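Local coordinates for carboxylesterase (Ferroplasma acidiphilum, PDB 3WJ2), which probably hydrolyses carboxylic esters as an alpha/beta-hydrolase-fold carboxylesterase from an acid-living archaeon, at residues B[64-72]-B[92-100]; B[127-138]-B[164-175]. All coordinates share one frame; numbering follows the deposited sequence.

Interaction 1: residues B[64-72]-B[92-100]; sequences TLNARMYDD and IETYDNYCR
A salt-bridge network of Arg68, Glu93, Asp96 and Arg100 joins strand 63-71 of the alpha/beta-hydrolase sheet to helix 96-106 and the turn before it; Tyr70 adds a hydrogen bond. The Arg68 chain leaves with CG anti to the backbone N (chi1 178°) and bends at chi3 (-65°), which brings the guanidinium to the two carboxylates. It meets Glu93 end-on: Arg68 NH2 lies 2.8 Å from Glu93 OE2, on its syn side, and Arg68 NH1 reaches Glu93 OE1 along a nearly straight bond (N-H...O 166°). Arg68 NH1 also donates to Asp96 OD1 at 2.9 Å. Tyr70 OH donates to the same Asp96 OD1 at 2.6 Å, from the opposite face of the carboxylate. The other oxygen, Asp96 OD2, takes NE of Arg100 at 2.8 Å. Ile92 CG2 lies over one face of the Arg68 guanidinium, toward its rim. Arg68 NE turns to Asp55 on the neighbouring strand 52-60. An alanine at Arg68 is likely to leave Glu93 without its charge partner here and Asp96 with fewer donors. The Tyr70 ring lies against the helix, with Cys99 CB over one face, 3.9 Å from the centroid. A water donates to both Tyr70 OH and Ile92 O.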
loop_
_atom_site.group_PDB
_atom_site.type_symbol
_atom_site.label_atom_id
_atom_site.label_comp_id
_atom_site.label_asym_id
_atom_site.label_seq_id
_atom_site.Cartn_x
_atom_site.Cartn_y
_atom_site.Cartn_z
ATOM N N THR B 64 15.648 6.965 -42.090
ATOM C CA THR B 64 15.413 8.381 -41.795
ATOM C C THR B 64 14.130 8.476 -40.931
ATOM O O THR B 64 13.138 7.759 -41.178
ATOM C CB THR B 64 15.178 9.089 -43.153
ATOM O OG1 THR B 64 16.416 8.988 -43.890
ATOM C CG2 THR B 64 14.783 10.510 -42.936
ATOM N N LEU B 65 14.201 9.331 -39.895
ATOM C CA LEU B 65 13.047 9.509 -39.021
ATOM C C LEU B 65 12.480 10.911 -39.269
ATOM O O LEU B 65 13.264 11.890 -39.425
ATOM C CB LEU B 65 13.503 9.538 -37.555
ATOM C CG LEU B 65 14.335 8.278 -37.213
ATOM C CD1 LEU B 65 14.670 8.342 -35.682
ATOM C CD2 LEU B 65 13.685 6.911 -37.484
ATOM N N ASN B 66 11.178 11.008 -39.129
ATOM C CA ASN B 66 10.584 12.351 -39.035
ATOM C C ASN B 66 10.838 12.951 -37.658
ATOM O O ASN B 66 10.853 12.229 -36.631
ATOM C CB ASN B 66 9.077 12.356 -39.261
ATOM C CG ASN B 66 8.674 11.996 -40.671
ATOM O OD1 ASN B 66 7.646 11.305 -40.922
ATOM N ND2 ASN B 66 9.419 12.485 -41.589
ATOM N N ALA B 67 11.015 14.280 -37.586
ATOM C CA ALA B 67 11.082 15.036 -36.294
ATOM C C ALA B 67 10.398 16.363 -36.440
ATOM O O ALA B 67 10.471 16.967 -37.539
ATOM C CB ALA B 67 12.441 15.237 -35.842
ATOM N N ARG B 68 9.657 16.784 -35.426
ATOM C CA ARG B 68 9.059 18.132 -35.446
ATOM C C ARG B 68 9.592 18.930 -34.298
ATOM O O ARG B 68 9.457 18.500 -33.114
ATOM C CB ARG B 68 7.532 18.063 -35.467
ATOM C CG ARG B 68 6.872 19.417 -35.446
ATOM C CD ARG B 68 5.397 19.332 -35.690
ATOM N NE ARG B 68 5.085 18.845 -37.063
ATOM C CZ ARG B 68 3.928 18.327 -37.500
ATOM N NH1 ARG B 68 2.838 18.157 -36.693
ATOM N NH2 ARG B 68 3.859 17.928 -38.791
ATOM N N MET B 69 10.093 20.137 -34.580
ATOM C CA MET B 69 10.638 21.028 -33.604
ATOM C C MET B 69 9.645 22.163 -33.276
ATOM O O MET B 69 9.006 22.727 -34.185
ATOM C CB MET B 69 11.913 21.650 -34.159
ATOM C CG MET B 69 12.661 22.453 -33.224
ATOM S SD MET B 69 12.053 24.080 -32.794
ATOM C CE MET B 69 11.773 25.082 -34.335
ATOM N N TYR B 70 9.348 22.334 -31.993
ATOM C CA TYR B 70 8.375 23.356 -31.504
ATOM C C TYR B 70 9.152 24.310 -30.678
ATOM O O TYR B 70 9.901 23.880 -29.736
ATOM C CB TYR B 70 7.331 22.714 -30.583
ATOM C CG TYR B 70 6.547 21.604 -31.195
ATOM C CD1 TYR B 70 5.293 21.838 -31.777
ATOM C CD2 TYR B 70 7.054 20.252 -31.226
ATOM C CE1 TYR B 70 4.572 20.810 -32.296
ATOM C CE2 TYR B 70 6.373 19.250 -31.753
ATOM C CZ TYR B 70 5.079 19.479 -32.301
ATOM O OH TYR B 70 4.327 18.457 -32.803
ATOM N N ASP B 71 9.033 25.634 -30.911
ATOM C CA ASP B 71 9.869 26.540 -30.152
ATOM C C ASP B 71 9.062 27.827 -30.009
ATOM O O ASP B 71 8.752 28.465 -31.035
ATOM C CB ASP B 71 11.149 26.850 -30.940
ATOM C CG ASP B 71 12.109 27.749 -30.207
ATOM O OD1 ASP B 71 11.870 28.076 -29.019
ATOM O OD2 ASP B 71 13.151 28.116 -30.854
ATOM N N ASP B 72 8.606 28.088 -28.796
ATOM C CA ASP B 72 7.804 29.313 -28.570
ATOM C C ASP B 72 8.632 30.471 -28.078
ATOM O O ASP B 72 8.068 31.484 -27.606
ATOM C CB ASP B 72 6.751 29.002 -27.501
ATOM C CG ASP B 72 5.498 29.924 -27.592
ATOM O OD1 ASP B 72 5.049 30.275 -28.693
ATOM O OD2 ASP B 72 4.948 30.253 -26.502
ATOM N N ILE B 92 3.888 11.859 -34.598
ATOM C CA ILE B 92 4.008 13.242 -34.409
ATOM C C ILE B 92 2.635 13.950 -34.416
ATOM O O ILE B 92 2.395 14.836 -33.636
ATOM C CB ILE B 92 4.965 13.826 -35.487
ATOM C CG1 ILE B 92 6.401 13.593 -35.060
ATOM C CG2 ILE B 92 4.764 15.312 -35.568
ATOM C CD1 ILE B 92 7.456 13.784 -36.170
ATOM N N GLU B 93 1.770 13.555 -35.340
ATOM C CA GLU B 93 0.490 14.213 -35.413
ATOM C C GLU B 93 -0.358 13.923 -34.210
ATOM O O GLU B 93 -0.956 14.904 -33.715
ATOM C CB GLU B 93 -0.317 13.842 -36.694
ATOM C CG GLU B 93 0.446 14.222 -38.018
ATOM C CD GLU B 93 0.877 15.685 -38.154
ATOM O OE1 GLU B 93 0.341 16.599 -37.502
ATOM O OE2 GLU B 93 1.865 15.904 -38.899
ATOM N N THR B 94 -0.328 12.680 -33.671
ATOM C CA THR B 94 -1.243 12.451 -32.549
ATOM C C THR B 94 -0.713 13.162 -31.265
ATOM O O THR B 94 -1.479 13.438 -30.325
ATOM C CB THR B 94 -1.515 11.020 -32.256
ATOM O OG1 THR B 94 -0.295 10.352 -31.813
ATOM C CG2 THR B 94 -1.966 10.239 -33.478
ATOM N N TYR B 95 0.621 13.387 -31.233
ATOM C CA TYR B 95 1.218 14.091 -30.127
ATOM C C TYR B 95 1.299 15.576 -30.333
ATOM O O TYR B 95 1.829 16.225 -29.476
ATOM C CB TYR B 95 2.700 13.468 -29.821
ATOM C CG TYR B 95 2.490 12.283 -28.848
ATOM C CD1 TYR B 95 1.880 11.123 -29.265
ATOM C CD2 TYR B 95 2.954 12.407 -27.500
ATOM C CE1 TYR B 95 1.648 10.007 -28.317
ATOM C CE2 TYR B 95 2.742 11.328 -26.653
ATOM C CZ TYR B 95 2.087 10.208 -27.025
ATOM O OH TYR B 95 1.867 9.186 -26.141
ATOM N N ASP B 96 0.820 16.132 -31.451
ATOM C CA ASP B 96 1.159 17.487 -31.683
ATOM C C ASP B 96 0.552 18.496 -30.659
ATOM O O ASP B 96 1.230 19.450 -30.235
ATOM C CB ASP B 96 0.617 17.765 -33.138
ATOM C CG ASP B 96 1.086 19.131 -33.682
ATOM O OD1 ASP B 96 2.273 19.312 -34.070
ATOM O OD2 ASP B 96 0.207 20.056 -33.590
ATOM N N ASN B 97 -0.700 18.292 -30.232
ATOM C CA ASN B 97 -1.324 19.208 -29.260
ATOM C C ASN B 97 -0.444 19.160 -27.933
ATOM O O ASN B 97 -0.121 20.217 -27.409
ATOM C CB ASN B 97 -2.741 18.831 -28.873
ATOM C CG ASN B 97 -3.776 19.330 -29.910
ATOM O OD1 ASN B 97 -3.391 19.693 -31.048
ATOM N ND2 ASN B 97 -5.021 19.338 -29.530
ATOM N N TYR B 98 -0.045 17.943 -27.552
ATOM C CA TYR B 98 0.705 17.802 -26.309
ATOM C C TYR B 98 2.121 18.425 -26.402
ATOM O O TYR B 98 2.572 19.153 -25.529
ATOM C CB TYR B 98 0.777 16.326 -25.996
ATOM C CG TYR B 98 1.721 15.971 -24.824
ATOM C CD1 TYR B 98 1.276 16.055 -23.509
ATOM C CD2 TYR B 98 2.891 15.354 -25.180
ATOM C CE1 TYR B 98 2.217 15.707 -22.461
ATOM C CE2 TYR B 98 3.764 14.988 -24.198
ATOM C CZ TYR B 98 3.372 15.112 -22.922
ATOM O OH TYR B 98 4.182 14.691 -21.862
ATOM N N CYS B 99 2.839 18.176 -27.515
ATOM C CA CYS B 99 4.136 18.762 -27.692
ATOM C C CYS B 99 4.143 20.283 -27.749
ATOM O O CYS B 99 4.977 20.936 -27.215
ATOM C CB CYS B 99 4.830 18.155 -28.894
ATOM S SG CYS B 99 5.438 16.450 -28.474
ATOM N N ARG B 100 3.119 20.814 -28.451
ATOM C CA ARG B 100 2.889 22.257 -28.356
ATOM C C ARG B 100 2.743 22.790 -26.919
ATOM O O ARG B 100 3.380 23.763 -26.576
ATOM C CB ARG B 100 1.629 22.623 -29.163
ATOM C CG ARG B 100 1.868 22.555 -30.721
ATOM C CD ARG B 100 0.477 22.622 -31.278
ATOM N NE ARG B 100 0.498 22.728 -32.743
ATOM C CZ ARG B 100 0.476 23.878 -33.430
ATOM N NH1 ARG B 100 0.439 25.089 -32.846
ATOM N NH2 ARG B 100 0.518 23.802 -34.772
HETATM O O HOH W 1 4.440 15.644 -31.896
#

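Interaction 2: residues B[127-138]-B[164-175]; sequences FNDAYDSFHYIA and ALCLKCRDGKTE
Lys168 of helix 157-172 lies across the Tyr131 ring of helix 125-139, where two helices of the alpha/beta-hydrolase fold pack, their segments 127-138 and 164-172 at 62°. Its CG is anti to the backbone N (chi1 -178°) and the chain runs on extended, which carries it between two aromatic rings. Lys168 CB meets the edge of the Phe127 ring, 3.7 Å from Phe127 CZ. Lys168 CG touches Tyr131 CE1 at 3.5 Å. CD returns to Phe127 CZ. Lys168 CE sits over the Tyr131 face, 3.7 Å from the centroid, in a CH-pi contact. The tip, NZ, makes a cation-pi contact with the same face and donates to a water that bonds to Asn128 OD1. His135 CD2 covers the opposite face of Tyr131 over its centre, so the ring is sandwiched.

Deeper in, Leu165 packs on Ala130 and on Tyr131 CB. Leu165 CD2 comes within 3.9 Å of Ala130 CB. Cys169 SG lies among the rings of Tyr131, Phe134 and His135, oblique to all three. Cys169 SG comes 3.4 Å from His135 NE2. Helix 157-172 finishes in a Schellman motif with Lys173 at positive phi. Beyond it, Thr174 and Glu175 turn back against the other helix. Thr174 CG2 meets Tyr131 OH, and Glu175 O lies at the edge of the Phe134 ring. A second water links Tyr131 OH to Lys168 O, and a third donates to Glu175 OE1 and lies 2.7 Å from His135 ND1.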
loop_
_atom_site.group_PDB
_atom_site.type_symbol
_atom_site.label_atom_id
_atom_site.label_comp_id
_atom_site.label_asym_id
_atom_site.label_seq_id
_atom_site.Cartn_x
_atom_site.Cartn_y
_atom_site.Cartn_z
ATOM N N PHE B 127 14.730 1.573 -29.828
ATOM C CA PHE B 127 15.800 1.978 -28.907
ATOM C C PHE B 127 16.988 2.607 -29.668
ATOM O O PHE B 127 17.532 3.635 -29.258
ATOM C CB PHE B 127 16.256 0.716 -28.099
ATOM C CG PHE B 127 17.519 0.973 -27.356
ATOM C CD1 PHE B 127 17.570 1.787 -26.226
ATOM C CD2 PHE B 127 18.723 0.490 -27.925
ATOM C CE1 PHE B 127 18.813 2.069 -25.601
ATOM C CE2 PHE B 127 19.966 0.802 -27.315
ATOM C CZ PHE B 127 20.017 1.599 -26.155
ATOM N N ASN B 128 17.464 1.927 -30.734
ATOM C CA ASN B 128 18.540 2.467 -31.525
ATOM C C ASN B 128 18.139 3.807 -32.168
ATOM O O ASN B 128 18.977 4.690 -32.287
ATOM C CB ASN B 128 18.921 1.453 -32.624
ATOM C CG ASN B 128 19.692 0.240 -32.068
ATOM O OD1 ASN B 128 20.280 0.279 -30.936
ATOM N ND2 ASN B 128 19.697 -0.856 -32.870
ATOM N N ASP B 129 16.856 3.949 -32.543
ATOM C CA ASP B 129 16.398 5.213 -33.060
ATOM C C ASP B 129 16.529 6.333 -32.009
ATOM O O ASP B 129 16.917 7.481 -32.315
ATOM C CB ASP B 129 14.968 5.096 -33.544
ATOM C CG ASP B 129 14.822 4.250 -34.749
ATOM O OD1 ASP B 129 15.841 3.877 -35.399
ATOM O OD2 ASP B 129 13.673 3.895 -35.096
ATOM N N ALA B 130 16.128 6.058 -30.788
ATOM C CA ALA B 130 16.222 7.019 -29.678
ATOM C C ALA B 130 17.693 7.386 -29.380
ATOM O O ALA B 130 18.067 8.567 -29.372
ATOM C CB ALA B 130 15.413 6.469 -28.422
ATOM N N TYR B 131 18.558 6.359 -29.213
ATOM C CA TYR B 131 19.951 6.630 -28.924
ATOM C C TYR B 131 20.674 7.304 -30.051
ATOM O O TYR B 131 21.367 8.339 -29.832
ATOM C CB TYR B 131 20.606 5.301 -28.658
ATOM C CG TYR B 131 22.124 5.394 -28.391
ATOM C CD1 TYR B 131 22.595 5.649 -27.109
ATOM C CD2 TYR B 131 23.059 5.168 -29.440
ATOM C CE1 TYR B 131 23.979 5.679 -26.830
ATOM C CE2 TYR B 131 24.474 5.177 -29.159
ATOM C CZ TYR B 131 24.880 5.447 -27.864
ATOM O OH TYR B 131 26.246 5.474 -27.516
ATOM N N ASP B 132 20.439 6.794 -31.260
ATOM C CA ASP B 132 21.087 7.400 -32.438
ATOM C C ASP B 132 20.566 8.804 -32.707
ATOM O O ASP B 132 21.394 9.683 -33.079
ATOM C CB ASP B 132 20.924 6.509 -33.668
ATOM C CG ASP B 132 21.737 5.227 -33.568
ATOM O OD1 ASP B 132 22.740 5.086 -32.778
ATOM O OD2 ASP B 132 21.409 4.315 -34.349
ATOM N N SER B 133 19.247 9.082 -32.489
ATOM C CA SER B 133 18.776 10.429 -32.786
ATOM C C SER B 133 19.355 11.442 -31.804
ATOM O O SER B 133 19.610 12.582 -32.149
ATOM C CB SER B 133 17.214 10.558 -32.906
ATOM O OG SER B 133 16.621 10.153 -31.657
ATOM N N PHE B 134 19.534 11.032 -30.490
ATOM C CA PHE B 134 20.111 11.909 -29.515
ATOM C C PHE B 134 21.528 12.284 -29.987
ATOM O O PHE B 134 21.859 13.458 -29.972
ATOM C CB PHE B 134 20.108 11.228 -28.105
ATOM C CG PHE B 134 21.019 11.971 -27.149
ATOM C CD1 PHE B 134 20.690 13.267 -26.730
ATOM C CD2 PHE B 134 22.288 11.433 -26.814
ATOM C CE1 PHE B 134 21.578 14.028 -25.908
ATOM C CE2 PHE B 134 23.153 12.221 -26.012
ATOM C CZ PHE B 134 22.805 13.498 -25.614
ATOM N N HIS B 135 22.275 11.247 -30.352
ATOM C CA HIS B 135 23.669 11.566 -30.738
ATOM C C HIS B 135 23.722 12.337 -32.016
ATOM O O HIS B 135 24.587 13.255 -32.163
ATOM C CB HIS B 135 24.520 10.291 -30.739
ATOM C CG HIS B 135 24.903 9.841 -29.364
ATOM N ND1 HIS B 135 25.789 10.533 -28.553
ATOM C CD2 HIS B 135 24.399 8.841 -28.604
ATOM C CE1 HIS B 135 25.877 9.909 -27.389
ATOM N NE2 HIS B 135 25.058 8.863 -27.399
ATOM N N TYR B 136 22.827 12.069 -32.952
ATOM C CA TYR B 136 22.791 12.851 -34.220
ATOM C C TYR B 136 22.525 14.323 -33.959
ATOM O O TYR B 136 23.272 15.214 -34.484
ATOM C CB TYR B 136 21.753 12.231 -35.126
ATOM C CG TYR B 136 21.557 12.872 -36.502
ATOM C CD1 TYR B 136 21.968 12.248 -37.650
ATOM C CD2 TYR B 136 20.750 13.999 -36.607
ATOM C CE1 TYR B 136 21.656 12.823 -38.908
ATOM C CE2 TYR B 136 20.435 14.558 -37.826
ATOM C CZ TYR B 136 20.897 13.958 -38.976
ATOM O OH TYR B 136 20.512 14.528 -40.236
ATOM N N ILE B 137 21.474 14.616 -33.187
ATOM C CA ILE B 137 21.165 15.999 -32.895
ATOM C C ILE B 137 22.221 16.663 -32.049
ATOM O O ILE B 137 22.547 17.850 -32.277
ATOM C CB ILE B 137 19.740 16.143 -32.303
ATOM C CG1 ILE B 137 18.769 15.660 -33.378
ATOM C CG2 ILE B 137 19.440 17.633 -31.995
ATOM C CD1 ILE B 137 17.354 15.221 -32.818
ATOM N N ALA B 138 22.808 15.962 -31.114
ATOM C CA ALA B 138 23.873 16.533 -30.293
ATOM C C ALA B 138 25.099 16.903 -31.185
ATOM O O ALA B 138 25.704 17.991 -30.997
ATOM C CB ALA B 138 24.300 15.660 -29.196
ATOM N N ALA B 164 16.402 4.260 -21.255
ATOM C CA ALA B 164 17.348 3.256 -21.788
ATOM C C ALA B 164 18.496 3.883 -22.541
ATOM O O ALA B 164 19.631 3.415 -22.426
ATOM C CB ALA B 164 16.584 2.330 -22.669
ATOM N N LEU B 165 18.226 4.952 -23.292
ATOM C CA LEU B 165 19.311 5.525 -24.098
ATOM C C LEU B 165 20.325 6.121 -23.109
ATOM O O LEU B 165 21.536 6.061 -23.407
ATOM C CB LEU B 165 18.827 6.530 -25.177
ATOM C CG LEU B 165 18.396 7.902 -24.669
ATOM C CD1 LEU B 165 19.574 8.843 -24.689
ATOM C CD2 LEU B 165 17.374 8.458 -25.696
ATOM N N CYS B 166 19.879 6.656 -21.951
ATOM C CA CYS B 166 20.811 7.236 -20.957
ATOM C C CYS B 166 21.711 6.142 -20.442
ATOM O O CYS B 166 22.926 6.378 -20.327
ATOM C CB CYS B 166 20.095 7.876 -19.804
ATOM S SG CYS B 166 19.257 9.429 -20.393
ATOM N N LEU B 167 21.157 4.974 -20.197
ATOM C CA LEU B 167 21.982 3.848 -19.692
ATOM C C LEU B 167 23.051 3.505 -20.732
ATOM O O LEU B 167 24.221 3.237 -20.394
ATOM C CB LEU B 167 21.123 2.589 -19.532
ATOM C CG LEU B 167 20.384 2.548 -18.230
ATOM C CD1 LEU B 167 19.436 1.384 -18.233
ATOM C CD2 LEU B 167 21.437 2.304 -16.961
ATOM N N LYS B 168 22.699 3.487 -22.017
ATOM C CA LYS B 168 23.734 3.129 -23.033
ATOM C C LYS B 168 24.792 4.240 -23.174
ATOM O O LYS B 168 26.027 3.948 -23.390
ATOM C CB LYS B 168 23.042 2.836 -24.393
ATOM C CG LYS B 168 24.114 2.424 -25.451
ATOM C CD LYS B 168 23.543 1.900 -26.753
ATOM C CE LYS B 168 24.737 1.897 -27.828
ATOM N NZ LYS B 168 24.089 1.105 -29.013
ATOM N N CYS B 169 24.417 5.514 -23.092
ATOM C CA CYS B 169 25.393 6.640 -23.066
ATOM C C CYS B 169 26.328 6.418 -21.903
ATOM O O CYS B 169 27.575 6.531 -22.121
ATOM C CB CYS B 169 24.707 8.027 -22.884
ATOM S SG CYS B 169 23.706 8.512 -24.324
ATOM N N ARG B 170 25.788 5.970 -20.786
ATOM C CA ARG B 170 26.650 5.834 -19.570
ATOM C C ARG B 170 27.604 4.693 -19.836
ATOM O O ARG B 170 28.895 4.846 -19.608
ATOM C CB ARG B 170 25.708 5.633 -18.358
ATOM C CG ARG B 170 26.389 5.722 -16.933
ATOM C CD ARG B 170 27.179 4.461 -16.654
ATOM N NE ARG B 170 26.452 3.184 -16.853
ATOM C CZ ARG B 170 25.491 2.705 -16.056
ATOM N NH1 ARG B 170 25.135 3.396 -14.960
ATOM N NH2 ARG B 170 24.914 1.544 -16.334
ATOM N N ASP B 171 27.058 3.593 -20.329
ATOM C CA ASP B 171 27.896 2.377 -20.559
ATOM C C ASP B 171 28.998 2.650 -21.551
ATOM O O ASP B 171 30.162 2.166 -21.334
ATOM C CB ASP B 171 27.021 1.252 -21.042
ATOM C CG ASP B 171 26.063 0.762 -19.985
ATOM O OD1 ASP B 171 26.303 0.995 -18.774
ATOM O OD2 ASP B 171 25.107 0.027 -20.325
ATOM N N GLY B 172 28.714 3.394 -22.595
ATOM C CA GLY B 172 29.711 3.646 -23.655
ATOM C C GLY B 172 30.635 4.814 -23.401
ATOM O O GLY B 172 31.435 5.108 -24.296
ATOM N N LYS B 173 30.477 5.519 -22.283
ATOM C CA LYS B 173 31.117 6.793 -21.939
ATOM C C LYS B 173 31.033 7.858 -23.007
ATOM O O LYS B 173 32.063 8.545 -23.369
ATOM C CB LYS B 173 32.609 6.518 -21.517
ATOM C CG LYS B 173 32.665 5.597 -20.314
ATOM C CD LYS B 173 34.171 5.185 -20.118
ATOM C CE LYS B 173 34.387 4.454 -18.812
ATOM N NZ LYS B 173 35.709 3.717 -18.914
ATOM N N THR B 174 29.807 8.044 -23.551
ATOM C CA THR B 174 29.631 8.989 -24.553
ATOM C C THR B 174 28.968 10.201 -23.935
ATOM O O THR B 174 28.726 10.256 -22.699
ATOM C CB THR B 174 28.619 8.480 -25.629
ATOM O OG1 THR B 174 27.326 8.292 -24.981
ATOM C CG2 THR B 174 29.035 7.176 -26.245
ATOM N N GLU B 175 28.775 11.196 -24.774
ATOM C CA GLU B 175 27.996 12.392 -24.403
ATOM C C GLU B 175 26.668 11.923 -23.770
ATOM O O GLU B 175 26.040 10.969 -24.238
ATOM C CB GLU B 175 27.733 13.259 -25.610
ATOM C CG GLU B 175 27.171 14.619 -25.154
ATOM C CD GLU B 175 26.926 15.651 -26.243
ATOM O OE1 GLU B 175 27.394 15.504 -27.403
ATOM O OE2 GLU B 175 26.256 16.650 -25.908
HETATM O O HOH W 2 22.030 2.272 -30.290
HETATM O O HOH W 3 27.422 3.978 -25.785
HETATM O O HOH W 4 27.160 12.748 -29.199
#

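In the fold
Interaction 1 comes before interaction 2 along the chain, and their centres lie 20 Å apart. Both are built around the same mixed eight-stranded sheet of the alpha/beta-hydrolase fold, on opposite faces of it. Interaction 1 ties strand 63-71, next to the outermost strand 52-60, to helix 96-106 on one face. Interaction 2 pairs helices 125-139 and 157-172, which pack on strands 78-82 and 150-155 from the other. They touch through strand 63-71, where Leu65 CD2 meets Asp129 OD2 at 3.8 Å. Helix 157-172 follows strand 150-155 through a GxSxG sequence, consistent with the nucleophile elbow of this family. Interaction 2 thus packs the helix after that probable elbow, interaction 1 a helix near the sheet's edge.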